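Local coordinates for putative secreted protein (Streptomyces coelicolor A3, PDB 2QF9) that is of unknown function but is probably a secreted protein of the DUF305 family, whose long helices pack in a bundle related to the ferritin-like fold, at residues Q118-T121 with E122-R125; G126-H129 with M130-C134; V39-L42 with A43-I46; G94-T97 with D98-K102; G149-E152 with S153-E157. All coordinates share one frame; numbering follows the deposited sequence.

Contact 1: residues Q118-T121 with E122-R125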
loop_
_atom_site.group_PDB
_atom_site.type_symbol
_atom_site.label_atom_id
_atom_site.label_comp_id
_atom_site.label_asym_id
_atom_site.label_seq_id
_atom_site.Cartn_x
_atom_site.Cartn_y
_atom_site.Cartn_z
ATOM N N GLN A 118 -8.227 15.411 12.840
ATOM C CA GLN A 118 -9.027 14.992 14.003
ATOM C C GLN A 118 -9.375 13.504 13.929
ATOM O O GLN A 118 -9.184 12.765 14.910
ATOM C CB GLN A 118 -10.290 15.829 14.085
ATOM C CG GLN A 118 -10.008 17.263 14.549
ATOM C CD GLN A 118 -11.222 18.171 14.375
ATOM O OE1 GLN A 118 -12.084 17.918 13.543
ATOM N NE2 GLN A 118 -11.280 19.242 15.164
ATOM N N LEU A 119 -9.867 13.074 12.765
ATOM C CA LEU A 119 -10.182 11.656 12.564
ATOM C C LEU A 119 -8.950 10.766 12.717
ATOM O O LEU A 119 -9.015 9.709 13.345
ATOM C CB LEU A 119 -10.798 11.409 11.198
ATOM C CG LEU A 119 -12.201 11.950 10.923
ATOM C CD1 LEU A 119 -12.579 11.683 9.464
ATOM C CD2 LEU A 119 -13.264 11.359 11.890
HETATM N N MSE A 120 -7.821 11.191 12.161
HETATM C CA MSE A 120 -6.627 10.354 12.188
HETATM C C MSE A 120 -6.030 10.316 13.609
HETATM O O MSE A 120 -5.464 9.305 14.024
HETATM C CB MSE A 120 -5.609 10.832 11.150
HETATM C CG MSE A 120 -4.436 9.888 10.964
HETATM SE SE MSE A 120 -4.931 8.109 10.274
HETATM C CE MSE A 120 -5.051 8.569 8.381
ATOM N N THR A 121 -6.167 11.412 14.353
ATOM C CA THR A 121 -5.714 11.413 15.741
ATOM C C THR A 121 -6.459 10.317 16.533
ATOM O O THR A 121 -5.841 9.470 17.220
ATOM C CB THR A 121 -5.841 12.825 16.397
ATOM O OG1 THR A 121 -4.889 13.707 15.790
ATOM C CG2 THR A 121 -5.580 12.765 17.904
ATOM N N GLU A 122 -7.780 10.298 16.387
ATOM C CA GLU A 122 -8.593 9.283 17.044
ATOM C C GLU A 122 -8.244 7.875 16.540
ATOM O O GLU A 122 -8.160 6.916 17.319
ATOM C CB GLU A 122 -10.067 9.598 16.835
ATOM C CG GLU A 122 -11.028 8.624 17.485
ATOM C CD GLU A 122 -10.903 8.529 19.002
ATOM O OE1 GLU A 122 -10.145 9.305 19.644
ATOM O OE2 GLU A 122 -11.582 7.648 19.555
ATOM N N HIS A 123 -8.039 7.779 15.233
ATOM C CA HIS A 123 -7.696 6.523 14.580
ATOM C C HIS A 123 -6.377 5.970 15.141
ATOM O O HIS A 123 -6.304 4.797 15.507
ATOM C CB HIS A 123 -7.600 6.745 13.080
ATOM C CG HIS A 123 -7.843 5.514 12.269
ATOM N ND1 HIS A 123 -6.825 4.716 11.795
ATOM C CD2 HIS A 123 -8.991 4.952 11.835
ATOM C CE1 HIS A 123 -7.337 3.718 11.098
ATOM N NE2 HIS A 123 -8.650 3.834 11.114
ATOM N N HIS A 124 -5.360 6.829 15.211
ATOM C CA HIS A 124 -4.065 6.494 15.813
ATOM C C HIS A 124 -4.197 6.069 17.279
ATOM O O HIS A 124 -3.549 5.101 17.690
ATOM C CB HIS A 124 -3.098 7.674 15.700
ATOM C CG HIS A 124 -2.355 7.741 14.401
ATOM N ND1 HIS A 124 -2.819 7.176 13.226
ATOM C CD2 HIS A 124 -1.169 8.324 14.100
ATOM C CE1 HIS A 124 -1.934 7.392 12.266
ATOM N NE2 HIS A 124 -0.924 8.084 12.771
ATOM N N ARG A 125 -5.029 6.780 18.049
ATOM C CA ARG A 125 -5.237 6.425 19.460
ATOM C C ARG A 125 -5.757 4.990 19.605
ATOM O O ARG A 125 -5.228 4.220 20.418
ATOM C CB ARG A 125 -6.120 7.436 20.179
ATOM C CG ARG A 125 -5.420 8.759 20.453
ATOM C CD ARG A 125 -6.163 9.575 21.529
ATOM N NE ARG A 125 -5.754 10.986 21.561
ATOM C CZ ARG A 125 -4.579 11.436 22.002
ATOM N NH1 ARG A 125 -3.643 10.595 22.455
ATOM N NH2 ARG A 125 -4.338 12.743 21.991
#

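Contact 2: residues G126-H129 with M130-C134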
loop_
_atom_site.group_PDB
_atom_site.type_symbol
_atom_site.label_atom_id
_atom_site.label_comp_id
_atom_site.label_asym_id
_atom_site.label_seq_id
_atom_site.Cartn_x
_atom_site.Cartn_y
_atom_site.Cartn_z
ATOM N N GLY A 126 -6.752 4.633 18.784
ATOM C CA GLY A 126 -7.326 3.279 18.769
ATOM C C GLY A 126 -6.266 2.259 18.357
ATOM O O GLY A 126 -6.156 1.181 18.947
ATOM N N GLY A 127 -5.499 2.617 17.332
ATOM C CA GLY A 127 -4.399 1.794 16.800
ATOM C C GLY A 127 -3.344 1.466 17.842
ATOM O O GLY A 127 -2.890 0.312 17.946
ATOM N N VAL A 128 -2.962 2.473 18.621
ATOM C CA VAL A 128 -1.965 2.310 19.687
ATOM C C VAL A 128 -2.489 1.306 20.735
ATOM O O VAL A 128 -1.753 0.402 21.160
ATOM C CB VAL A 128 -1.597 3.676 20.336
ATOM C CG1 VAL A 128 -0.896 3.491 21.681
ATOM C CG2 VAL A 128 -0.725 4.508 19.390
ATOM N N HIS A 129 -3.755 1.465 21.118
ATOM C CA HIS A 129 -4.421 0.543 22.033
ATOM C C HIS A 129 -4.339 -0.915 21.538
ATOM O O HIS A 129 -3.955 -1.818 22.281
ATOM C CB HIS A 129 -5.869 0.967 22.224
ATOM C CG HIS A 129 -6.644 0.062 23.121
ATOM N ND1 HIS A 129 -6.462 0.040 24.487
ATOM C CD2 HIS A 129 -7.592 -0.863 22.851
ATOM C CE1 HIS A 129 -7.275 -0.856 25.021
ATOM N NE2 HIS A 129 -7.972 -1.417 24.049
HETATM N N MSE A 130 -4.676 -1.119 20.269
HETATM C CA MSE A 130 -4.616 -2.437 19.651
HETATM C C MSE A 130 -3.188 -2.974 19.539
HETATM O O MSE A 130 -2.944 -4.160 19.820
HETATM C CB MSE A 130 -5.264 -2.393 18.268
HETATM C CG MSE A 130 -6.717 -2.020 18.288
HETATM SE SE MSE A 130 -7.336 -1.524 16.489
HETATM C CE MSE A 130 -7.072 -3.223 15.547
ATOM N N ALA A 131 -2.251 -2.117 19.132
ATOM C CA ALA A 131 -0.845 -2.526 18.990
ATOM C C ALA A 131 -0.264 -2.946 20.354
ATOM O O ALA A 131 0.463 -3.955 20.465
ATOM C CB ALA A 131 -0.032 -1.414 18.403
ATOM N N LYS A 132 -0.605 -2.174 21.385
ATOM C CA LYS A 132 -0.231 -2.507 22.759
ATOM C C LYS A 132 -0.745 -3.887 23.137
ATOM O O LYS A 132 -0.033 -4.645 23.825
ATOM C CB LYS A 132 -0.730 -1.438 23.742
ATOM C CG LYS A 132 0.120 -0.191 23.773
ATOM C CD LYS A 132 -0.460 0.823 24.765
ATOM C CE LYS A 132 0.398 2.073 24.878
ATOM N NZ LYS A 132 -0.300 3.098 25.750
ATOM N N GLY A 133 -1.958 -4.221 22.683
ATOM C CA GLY A 133 -2.552 -5.538 22.923
ATOM C C GLY A 133 -1.703 -6.649 22.314
ATOM O O GLY A 133 -1.501 -7.700 22.928
ATOM N N CYS A 134 -1.216 -6.427 21.095
ATOM C CA CYS A 134 -0.324 -7.388 20.444
ATOM C C CYS A 134 1.053 -7.450 21.137
ATOM O O CYS A 134 1.616 -8.531 21.290
ATOM C CB CYS A 134 -0.197 -7.084 18.946
ATOM S SG CYS A 134 0.912 -8.181 17.992
#

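Contact 3: residues V39-L42 with A43-I46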
loop_
_atom_site.group_PDB
_atom_site.type_symbol
_atom_site.label_atom_id
_atom_site.label_comp_id
_atom_site.label_asym_id
_atom_site.label_seq_id
_atom_site.Cartn_x
_atom_site.Cartn_y
_atom_site.Cartn_z
ATOM N N VAL A 39 -0.114 18.537 4.996
ATOM C CA VAL A 39 -1.145 17.501 5.205
ATOM C C VAL A 39 -1.115 16.468 4.077
ATOM O O VAL A 39 -1.205 15.263 4.343
ATOM C CB VAL A 39 -2.551 18.130 5.404
ATOM C CG1 VAL A 39 -3.652 17.064 5.385
ATOM C CG2 VAL A 39 -2.567 18.907 6.722
ATOM N N ARG A 40 -0.942 16.912 2.832
ATOM C CA ARG A 40 -0.803 15.942 1.732
ATOM C C ARG A 40 0.390 15.008 1.923
ATOM O O ARG A 40 0.270 13.800 1.635
ATOM C CB ARG A 40 -0.738 16.638 0.365
ATOM C CG ARG A 40 -2.114 17.119 -0.119
ATOM C CD ARG A 40 -2.037 17.935 -1.397
ATOM N NE ARG A 40 -1.105 17.398 -2.400
ATOM C CZ ARG A 40 -1.419 16.462 -3.295
ATOM N NH1 ARG A 40 -2.638 15.935 -3.337
ATOM N NH2 ARG A 40 -0.518 16.061 -4.159
ATOM N N ARG A 41 1.507 15.549 2.430
ATOM C CA ARG A 41 2.717 14.735 2.658
ATOM C C ARG A 41 2.468 13.742 3.789
ATOM O O ARG A 41 2.838 12.570 3.680
ATOM C CB ARG A 41 3.963 15.581 2.952
ATOM C CG ARG A 41 5.196 14.745 3.283
ATOM C CD ARG A 41 5.670 13.926 2.086
ATOM N NE ARG A 41 6.479 12.763 2.473
ATOM C CZ ARG A 41 7.260 12.055 1.651
ATOM N NH1 ARG A 41 7.390 12.384 0.364
ATOM N NH2 ARG A 41 7.926 11.008 2.124
ATOM N N LEU A 42 1.849 14.212 4.878
ATOM C CA LEU A 42 1.540 13.326 5.990
ATOM C C LEU A 42 0.636 12.187 5.513
ATOM O O LEU A 42 0.901 10.999 5.814
ATOM C CB LEU A 42 0.863 14.105 7.122
ATOM C CG LEU A 42 0.301 13.270 8.284
ATOM C CD1 LEU A 42 1.406 12.435 8.999
ATOM C CD2 LEU A 42 -0.491 14.174 9.240
ATOM N N ALA A 43 -0.418 12.548 4.769
ATOM C CA ALA A 43 -1.380 11.558 4.260
ATOM C C ALA A 43 -0.674 10.533 3.364
ATOM O O ALA A 43 -0.927 9.343 3.457
ATOM C CB ALA A 43 -2.525 12.252 3.516
ATOM N N TYR A 44 0.258 10.997 2.544
ATOM C CA TYR A 44 1.029 10.093 1.680
ATOM C C TYR A 44 1.869 9.127 2.533
ATOM O O TYR A 44 1.878 7.920 2.283
ATOM C CB TYR A 44 1.917 10.916 0.737
ATOM C CG TYR A 44 2.931 10.129 -0.046
ATOM C CD1 TYR A 44 2.593 9.531 -1.263
ATOM C CD2 TYR A 44 4.242 9.998 0.417
ATOM C CE1 TYR A 44 3.539 8.811 -1.994
ATOM C CE2 TYR A 44 5.194 9.277 -0.306
ATOM C CZ TYR A 44 4.826 8.696 -1.510
ATOM O OH TYR A 44 5.767 7.988 -2.236
ATOM N N ASP A 45 2.574 9.666 3.529
ATOM C CA ASP A 45 3.386 8.835 4.434
ATOM C C ASP A 45 2.572 7.791 5.212
ATOM O O ASP A 45 2.955 6.624 5.298
ATOM C CB ASP A 45 4.211 9.701 5.383
ATOM C CG ASP A 45 5.335 10.468 4.650
ATOM O OD1 ASP A 45 5.746 10.054 3.554
ATOM O OD2 ASP A 45 5.817 11.475 5.188
ATOM N N ILE A 46 1.437 8.211 5.749
ATOM C CA ILE A 46 0.551 7.272 6.426
ATOM C C ILE A 46 0.025 6.206 5.459
ATOM O O ILE A 46 -0.001 5.020 5.804
ATOM C CB ILE A 46 -0.611 8.012 7.129
ATOM C CG1 ILE A 46 -0.044 8.814 8.303
ATOM C CG2 ILE A 46 -1.712 7.010 7.599
ATOM C CD1 ILE A 46 -1.072 9.728 8.991
HETATM O O HOH W 1 8.151 12.623 4.700
#

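Contact 4: residues G94-T97 with D98-K102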
loop_
_atom_site.group_PDB
_atom_site.type_symbol
_atom_site.label_atom_id
_atom_site.label_comp_id
_atom_site.label_asym_id
_atom_site.label_seq_id
_atom_site.Cartn_x
_atom_site.Cartn_y
_atom_site.Cartn_z
ATOM N N GLY A 94 -11.037 3.607 17.666
ATOM C CA GLY A 94 -10.536 4.652 16.768
ATOM C C GLY A 94 -11.031 4.619 15.331
ATOM O O GLY A 94 -10.741 5.547 14.559
HETATM N N MSE A 95 -11.781 3.568 14.965
HETATM C CA MSE A 95 -12.358 3.481 13.612
HETATM C C MSE A 95 -13.308 4.643 13.364
HETATM O O MSE A 95 -14.116 5.001 14.238
HETATM C CB MSE A 95 -13.130 2.174 13.375
HETATM C CG MSE A 95 -12.289 0.945 13.283
HETATM SE SE MSE A 95 -11.271 0.964 11.625
HETATM C CE MSE A 95 -12.586 0.669 10.277
ATOM N N ALA A 96 -13.207 5.244 12.186
ATOM C CA ALA A 96 -14.152 6.305 11.792
ATOM C C ALA A 96 -15.481 5.692 11.349
ATOM O O ALA A 96 -15.527 4.599 10.786
ATOM C CB ALA A 96 -13.557 7.191 10.673
ATOM N N THR A 97 -16.580 6.389 11.631
ATOM C CA THR A 97 -17.882 5.906 11.162
ATOM C C THR A 97 -18.065 6.211 9.666
ATOM O O THR A 97 -17.397 7.090 9.096
ATOM C CB THR A 97 -19.022 6.600 11.919
ATOM O OG1 THR A 97 -19.080 7.976 11.494
ATOM C CG2 THR A 97 -18.787 6.498 13.425
ATOM N N ASP A 98 -19.002 5.500 9.033
ATOM C CA ASP A 98 -19.343 5.790 7.646
ATOM C C ASP A 98 -19.703 7.256 7.445
ATOM O O ASP A 98 -19.334 7.849 6.430
ATOM C CB ASP A 98 -20.488 4.891 7.169
ATOM C CG ASP A 98 -20.075 3.426 7.056
ATOM O OD1 ASP A 98 -18.876 3.147 6.824
ATOM O OD2 ASP A 98 -20.949 2.555 7.221
ATOM N N ALA A 99 -20.421 7.839 8.416
ATOM C CA ALA A 99 -20.853 9.247 8.307
ATOM C C ALA A 99 -19.648 10.200 8.361
ATOM O O ALA A 99 -19.622 11.232 7.688
ATOM C CB ALA A 99 -21.864 9.599 9.421
ATOM N N GLU A 100 -18.673 9.846 9.193
ATOM C CA GLU A 100 -17.424 10.630 9.300
ATOM C C GLU A 100 -16.635 10.569 7.988
ATOM O O GLU A 100 -16.096 11.577 7.508
ATOM C CB GLU A 100 -16.579 10.097 10.467
ATOM C CG GLU A 100 -17.122 10.578 11.824
ATOM C CD GLU A 100 -16.430 9.948 13.024
ATOM O OE1 GLU A 100 -15.855 8.846 12.912
ATOM O OE2 GLU A 100 -16.495 10.568 14.105
HETATM N N MSE A 101 -16.555 9.375 7.404
HETATM C CA MSE A 101 -15.860 9.210 6.112
HETATM C C MSE A 101 -16.555 10.008 5.004
HETATM O O MSE A 101 -15.896 10.643 4.187
HETATM C CB MSE A 101 -15.755 7.733 5.727
HETATM C CG MSE A 101 -14.969 6.889 6.712
HETATM SE SE MSE A 101 -13.060 7.389 6.786
HETATM C CE MSE A 101 -12.497 6.543 5.094
ATOM N N LYS A 102 -17.882 9.980 4.990
ATOM C CA LYS A 102 -18.654 10.772 4.042
ATOM C C LYS A 102 -18.391 12.272 4.237
ATOM O O LYS A 102 -18.152 12.993 3.259
ATOM C CB LYS A 102 -20.145 10.474 4.182
ATOM C CG LYS A 102 -21.024 11.331 3.261
ATOM C CD LYS A 102 -22.509 11.088 3.513
ATOM C CE LYS A 102 -23.333 11.746 2.420
ATOM N NZ LYS A 102 -23.316 13.219 2.591
HETATM O O HOH W 2 -15.719 7.109 15.205
HETATM O O HOH W 3 -16.945 2.672 9.375
#

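Contact 5: residues G149-E152 with S153-E157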
loop_
_atom_site.group_PDB
_atom_site.type_symbol
_atom_site.label_atom_id
_atom_site.label_comp_id
_atom_site.label_asym_id
_atom_site.label_seq_id
_atom_site.Cartn_x
_atom_site.Cartn_y
_atom_site.Cartn_z
ATOM N N GLY A 149 6.575 -1.044 17.035
ATOM C CA GLY A 149 6.946 0.069 16.149
ATOM C C GLY A 149 5.763 0.962 15.839
ATOM O O GLY A 149 5.917 2.184 15.726
HETATM N N MSE A 150 4.581 0.353 15.729
HETATM C CA MSE A 150 3.340 1.111 15.542
HETATM C C MSE A 150 3.020 1.981 16.742
HETATM O O MSE A 150 2.592 3.108 16.564
HETATM C CB MSE A 150 2.154 0.199 15.254
HETATM C CG MSE A 150 2.292 -0.597 13.970
HETATM SE SE MSE A 150 0.612 -1.559 13.736
HETATM C CE MSE A 150 1.174 -2.901 12.444
ATOM N N VAL A 151 3.244 1.474 17.956
ATOM C CA VAL A 151 3.053 2.316 19.151
ATOM C C VAL A 151 3.894 3.599 19.045
ATOM O O VAL A 151 3.367 4.708 19.180
ATOM C CB VAL A 151 3.302 1.536 20.467
ATOM C CG1 VAL A 151 3.144 2.450 21.685
ATOM C CG2 VAL A 151 2.316 0.349 20.574
ATOM N N GLU A 152 5.179 3.449 18.743
ATOM C CA GLU A 152 6.083 4.600 18.594
ATOM C C GLU A 152 5.676 5.530 17.462
ATOM O O GLU A 152 5.581 6.741 17.660
ATOM C CB GLU A 152 7.519 4.140 18.326
ATOM C CG GLU A 152 8.101 3.206 19.342
ATOM C CD GLU A 152 9.488 2.716 18.913
ATOM O OE1 GLU A 152 9.717 2.560 17.688
ATOM O OE2 GLU A 152 10.346 2.510 19.799
ATOM N N SER A 153 5.458 4.969 16.269
ATOM C CA SER A 153 5.174 5.781 15.091
ATOM C C SER A 153 3.833 6.514 15.218
ATOM O O SER A 153 3.738 7.700 14.853
ATOM C CB SER A 153 5.244 4.956 13.787
ATOM O OG SER A 153 4.228 3.964 13.760
ATOM N N GLN A 154 2.816 5.830 15.730
ATOM C CA GLN A 154 1.505 6.454 15.879
ATOM C C GLN A 154 1.514 7.524 16.966
ATOM O O GLN A 154 0.901 8.580 16.802
ATOM C CB GLN A 154 0.438 5.416 16.174
ATOM C CG GLN A 154 0.180 4.466 15.026
ATOM C CD GLN A 154 -0.845 3.424 15.404
ATOM O OE1 GLN A 154 -1.995 3.521 15.017
ATOM N NE2 GLN A 154 -0.433 2.437 16.198
ATOM N N GLU A 155 2.216 7.255 18.070
ATOM C CA GLU A 155 2.344 8.266 19.142
ATOM C C GLU A 155 3.107 9.517 18.658
ATOM O O GLU A 155 2.672 10.634 18.917
ATOM C CB GLU A 155 2.951 7.661 20.406
ATOM C CG GLU A 155 1.977 6.811 21.180
ATOM C CD GLU A 155 2.565 6.232 22.465
ATOM O OE1 GLU A 155 3.812 6.201 22.628
ATOM O OE2 GLU A 155 1.754 5.785 23.296
ATOM N N SER A 156 4.182 9.319 17.883
ATOM C CA SER A 156 4.922 10.421 17.260
ATOM C C SER A 156 4.016 11.213 16.312
ATOM O O SER A 156 4.009 12.438 16.337
ATOM C CB SER A 156 6.160 9.909 16.510
ATOM O OG SER A 156 6.803 10.954 15.783
ATOM N N GLU A 157 3.226 10.507 15.507
ATOM C CA GLU A 157 2.322 11.181 14.561
ATOM C C GLU A 157 1.186 11.934 15.268
ATOM O O GLU A 157 0.775 13.004 14.800
ATOM C CB GLU A 157 1.799 10.202 13.505
ATOM C CG GLU A 157 2.863 9.972 12.426
ATOM C CD GLU A 157 2.487 8.923 11.393
ATOM O OE1 GLU A 157 1.375 8.361 11.458
ATOM O OE2 GLU A 157 3.342 8.655 10.515
#

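Contact 1: residues Q118-T121 with E122-R125
Met120 and His124, one turn apart on helix 109-137, carry the side-chain part of this contact. In one of two modelled conformers of Met120, its CG methylene lies over the His124 ring off-centre, a CH-pi contact of 4.1 Å from CG to the ring centroid. The selenium reaches further round, SE of Met120 standing 3.7 Å from CE1 of His124. A fold at chi2 (63°) and again at chi3 (81°) brings the selenium back beside the histidine, where it meets the ring obliquely. The His123 ring is a more distant, oblique neighbour of the same selenium, 4.8 Å from SE to its centroid. On another side of the helix Thr121 and Arg125 run alongside each other, the methyl CG2 of Thr121 lying 4.1 Å from NE of Arg125.

Beneath these side chains the backbone bonds are regular i to i+4 alpha-helical ones, from Glu122 N to Gln118 O through Arg125 N to Thr121 O. The bond from His124 N to Met120 O is short at 2.7 Å and nearly straight, 170° at the hydrogen.

The polar ends find partners beyond the two segments: His124 NE2 bonds Glu157 OE1 on helix 141-167, and Arg125 NE forms a salt bridge with Glu172. The carboxylate at NE2, with selenomethionine alongside in that conformer, may limit the ring's rotation inside the bundle core.

Contact 2: residues G126-H129 with M130-C134
From Gly126 to Gly133 the backbone is regular alpha helix, with i to i+4 bonds such as Ala131 N to Gly127 O, 2.8 Å, and Lys132 N to Val128 O, also 2.8 Å. The last of the four, Gly133 N to His129 O, is longer and more bent, 3.2 Å and 145° at the hydrogen.

Among the side chains, Val128 and Lys132 run alongside each other, pointing the same way. The lysine is fully extended beyond CG, and its aliphatic stem lies along the valine, CE of Lys132 coming 3.7 Å from CG1 of Val128. CG1 is the valine branch anti to the backbone N (chi1 163°), and that torsion turns it to the lysine. Met130 folds back over the preceding turn, CG of Met130 lying 3.3 Å from the carbonyl O of Gly126, before the chain bends at chi3 and leaves the helix. The methyl of Ala131 rests on the same turn, CB of Ala131 being 3.4 Å from Gly127 O.

Outside the two segments, Met130 packs on Asp15, Met16 and His19 of helix 8-31, while Val128 and Ala131 face helix 141-167. Cys134 is joined to Cys138 by a disulfide, a covalent link near the end of helix 109-137.

The contact therefore divides by chemistry: methyls and selenomethionine face the neighbouring helices and, for Met130, loop residues Met75 and Met92, while Lys132 lays its methylenes along Val128 and carries its ammonium beyond them; His129, also exposed, rests against Met78 and Pro93.

Contact 3: residues V39-L42 with A43-I46
Arg41 and Asp45, i and i+4 on helix 37-63, are joined by a salt bridge. NH2 of Arg41 lies 2.8 Å from OD1 of Asp45, and NE of Arg41 donates to OD2 of the same carboxylate at 3.1 Å, reaching it on the syn side but out of the carboxylate plane. The two flat groups stand steeply to each other, 73° between planes, and are not a coplanar pair. CD2 of Tyr44 lies over one face of the guanidinium, 3.9 Å from CZ of Arg41, the two planes 54° apart. The arginine gets there by leaving the backbone with CG anti to N (chi1 176°) and then bending at chi2. A water takes a proton weakly from Arg41 NE and donates to Asp45 OD2 at 2.6 Å. Without the carboxylate, as with an alanine at the Asp45 position, the guanidinium is likely to lose its charge mate and be freer to swing off the Tyr44 ring.

This is a classic i to i+4 charge pair on an amphipathic helix of the bundle. The inward face is apolar: CD1 of Leu42 meets CD1 of Ile46 at 3.7 Å, with Leu117 of helix 109-137 and Met161 of helix 141-167 packed beyond.

Further out, Tyr44 OH bonds Glu25 of the second subunit and its ring meets Tyr28 of that subunit edge-to-face. Arg40 adds a salt bridge to Asp32 of the second subunit and a bond from NH1 to the carbonyl of Arg31 in its own chain.

Contact 4: residues G94-T97 with D98-K102
Thr97 and Glu100 grip each other in both directions where the loop turns into helix 98-106. OG1 of Thr97 accepts from the backbone N of Glu100 at 3.0 Å, and OE1 of Glu100 accepts from the backbone N of Thr97 at 2.9 Å. Thr97 places OG1 between its backbone N and carbonyl carbon (chi1 71°), turned to the first helical turn. This reciprocal pair is a capping box, with Thr97 as N-cap; the first i to i+4 bond, Met101 N to Thr97 O, follows at 3.0 Å. The glutamate oxygen is met on its anti side, and it also lies close to Ala96, 3.3 Å from OE1 of Glu100 to CA of Ala96. A leucine in place of Glu100 would probably leave the Thr97 N-H without this acceptor and the cap held from one side. On the side facing helix 8-31, CB of Ala96 stands 3.9 Å from SE of Met101, whose side chain continues onto Glu25 and Met26 of that helix.

The outer side is looser and bridged by water. One water donates to both Met95 O and Glu100 OE1; another joins Ala96 O to Asp98 OD1 by a long 3.2 Å bond to the carboxylate.

Contact 5: residues G149-E152 with S153-E157
Gln154, in one of its two modelled conformers, turns its side-chain amide back onto the carbonyl oxygen of Met150, one turn earlier on helix 141-167. NE2 of Gln154 lies 3.1 Å from O of Met150. That oxygen lies in the plane of the Gln154 amide, while NE2 stands almost directly above the carbonyl plane, so it does not use a lone pair direction. The backbone N of Gln154 holds the same oxygen at 2.9 Å from the opposite face of the carbonyl plane. In this conformer, then, Met150 O is gripped by two donors of one residue. With CG anti to the carbonyl carbon (chi1 -67°) and the chain extended beyond it, the glutamine lies back along the helix to bring NE2 there.

OG of Ser153 lies 3.1 Å from Gly149 O. The other backbone bonds are the usual i to i+4 ones, from Ser153 N to Gly149 O through Ser156 N to Glu152 O.

Van der Waals contact comes from Val151 and Glu155, lying alongside each other, CG1 of Val151 3.9 Å from CD of Glu155.

Around the helix, Val151 packs on Ala131 and Lys132 and Gln154 on His124 and Val128, all of helix 109-137. Met150 reaches Gln53 and Met57 of helix 37-63 and Phe12, Met16 and His20 of helix 8-31.

From the N terminus, contact 3 comes first, on helix 37-63, then contact 4 where the following loop enters helix 98-106. Contacts 1 and 2 follow end to end on helix 109-137, and contact 5 lies on helix 141-167. All five are local and in series, closing no long loop; none nests in or crosses another. Contact 1 is the hub: Met120 and His124 pack on Ile46 of contact 3, Leu119 and His123 meet Glu100, Gly94 and Met95 of contact 4, and His124 joins Glu157 of contact 5. Contact 2 touches contact 5 through Ala131 and Val151, but contacts 2 and 3 stay apart, their centres about 22 Å from each other.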